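Local coordinates for CoA-binding domain-containing protein (Thermus thermophilus, PDB 1IUK) that is of unknown function but probably binds coenzyme A through a Rossmann-type domain, at residues 98-103 / 120-125. Residues are numbered along the deposited sequence; the frame is centred on the assembly and turned at random.
Sequences VWLQSG and VVADRC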
# COMPACT_ATOMS: atom_id res chain seq x y z
N VAL A 98 -2.46 -5.11 -4.43
CA VAL A 98 -1.51 -5.14 -3.32
C VAL A 98 -0.12 -4.86 -3.87
O VAL A 98 0.34 -5.52 -4.80
CB VAL A 98 -1.52 -6.50 -2.58
CG1 VAL A 98 -0.34 -6.59 -1.61
CG2 VAL A 98 -2.83 -6.64 -1.82
N TRP A 99 0.52 -3.86 -3.28
CA TRP A 99 1.84 -3.42 -3.71
C TRP A 99 2.88 -3.66 -2.61
O TRP A 99 2.86 -2.97 -1.59
CB TRP A 99 1.78 -1.92 -4.03
CG TRP A 99 2.99 -1.36 -4.73
CD1 TRP A 99 4.23 -1.12 -4.18
CD2 TRP A 99 3.09 -1.00 -6.11
NE1 TRP A 99 5.09 -0.64 -5.14
CE2 TRP A 99 4.42 -0.56 -6.33
CE3 TRP A 99 2.19 -1.00 -7.19
CZ2 TRP A 99 4.87 -0.13 -7.59
CZ3 TRP A 99 2.64 -0.58 -8.44
CH2 TRP A 99 3.97 -0.15 -8.63
N LEU A 100 3.76 -4.63 -2.81
CA LEU A 100 4.79 -4.89 -1.81
C LEU A 100 5.99 -3.99 -2.12
O LEU A 100 6.57 -4.06 -3.21
CB LEU A 100 5.23 -6.35 -1.85
CG LEU A 100 4.11 -7.37 -1.63
CD1 LEU A 100 4.73 -8.78 -1.58
CD2 LEU A 100 3.32 -7.05 -0.35
N GLN A 101 6.35 -3.14 -1.16
CA GLN A 101 7.46 -2.21 -1.35
C GLN A 101 8.82 -2.89 -1.51
O GLN A 101 8.96 -4.10 -1.36
CB GLN A 101 7.47 -1.20 -0.21
CG GLN A 101 6.38 -0.14 -0.36
CD GLN A 101 6.72 0.90 -1.43
OE1 GLN A 101 7.86 1.38 -1.50
NE2 GLN A 101 5.75 1.24 -2.26
N SER A 102 9.84 -2.09 -1.84
CA SER A 102 11.20 -2.58 -2.04
C SER A 102 11.73 -3.52 -0.95
O SER A 102 11.57 -3.26 0.25
CB SER A 102 12.15 -1.39 -2.19
OG SER A 102 11.79 -0.60 -3.31
N GLY A 103 12.37 -4.60 -1.38
CA GLY A 103 12.93 -5.56 -0.44
C GLY A 103 11.90 -6.45 0.26
O GLY A 103 12.21 -7.09 1.26
N VAL A 120 -1.17 -8.37 -7.57
CA VAL A 120 -0.03 -8.05 -6.73
C VAL A 120 1.14 -7.52 -7.55
O VAL A 120 1.44 -8.04 -8.63
CB VAL A 120 0.46 -9.30 -5.96
CG1 VAL A 120 1.74 -8.98 -5.20
CG2 VAL A 120 -0.61 -9.77 -5.00
N VAL A 121 1.78 -6.47 -7.05
CA VAL A 121 2.99 -5.93 -7.67
C VAL A 121 3.96 -6.06 -6.50
O VAL A 121 3.66 -5.63 -5.38
CB VAL A 121 2.83 -4.45 -8.09
CG1 VAL A 121 4.19 -3.91 -8.53
CG2 VAL A 121 1.82 -4.33 -9.22
N ALA A 122 5.11 -6.68 -6.72
CA ALA A 122 6.05 -6.88 -5.62
C ALA A 122 7.47 -6.39 -5.84
O ALA A 122 7.97 -6.37 -6.97
CB ALA A 122 6.08 -8.37 -5.23
N ASP A 123 8.11 -6.00 -4.74
CA ASP A 123 9.48 -5.50 -4.75
C ASP A 123 9.72 -4.32 -5.73
O ASP A 123 10.61 -4.35 -6.58
CB ASP A 123 10.45 -6.65 -5.06
CG ASP A 123 11.83 -6.44 -4.44
OD1 ASP A 123 12.64 -7.40 -4.44
OD2 ASP A 123 12.10 -5.33 -3.95
N ARG A 124 8.89 -3.29 -5.58
CA ARG A 124 9.00 -2.07 -6.39
C ARG A 124 8.62 -0.91 -5.49
O ARG A 124 7.83 -1.06 -4.57
CB ARG A 124 8.05 -2.13 -7.59
CG ARG A 124 8.55 -2.99 -8.73
CD ARG A 124 8.06 -2.46 -10.07
NE ARG A 124 6.81 -3.09 -10.51
CZ ARG A 124 6.30 -3.01 -11.74
NH1 ARG A 124 6.94 -2.32 -12.69
NH2 ARG A 124 5.16 -3.63 -12.04
N CYS A 125 9.21 0.26 -5.74
CA CYS A 125 8.88 1.43 -4.95
C CYS A 125 7.77 2.15 -5.70
O CYS A 125 7.96 2.60 -6.83
CB CYS A 125 10.10 2.36 -4.82
SG CYS A 125 9.78 3.80 -3.77
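Val121 lies over one face of the Trp99 indole, its CG1 3.6 Å from the centroid of the six-membered ring and only 8° off the ring normal, a CH-pi contact. Trp99 CG stands anti to the backbone N (chi1 -169°), on the same face of the sheet as Val121. The two residues are paired in parallel strands 98-100 and 120-122, the last two of a five-stranded Rossmann-type sheet, joined through helix 107-115 in a beta-alpha-beta crossover. That helix covers the opposite face, where Leu100 CD1 touches Ala122 CB at 3.9 Å. Register is set by two backbone bonds, Val121 N to Val98 O and Leu100 N to Val121 O, both 2.8 Å. Trp99 NE1 donates to Arg124 O at 2.8 Å, reaching it from above the carbonyl plane, while Arg124 CB touches Trp99 CZ2. A leucine in place of Trp99 would probably leave Arg124 O without this donor and deprive Val121 CG1 of the ring face it rests on. Gln101 OE1 approaches Cys125 CA (3.6 Å), at the N-cap of helix 126-134, while its NE2 is hydrogen-bonded to Asp75 OD1. At the polar edge, Gly103 N donates to Asp123 OD2 at 2.7 Å, meeting it 47° out of the carboxylate plane.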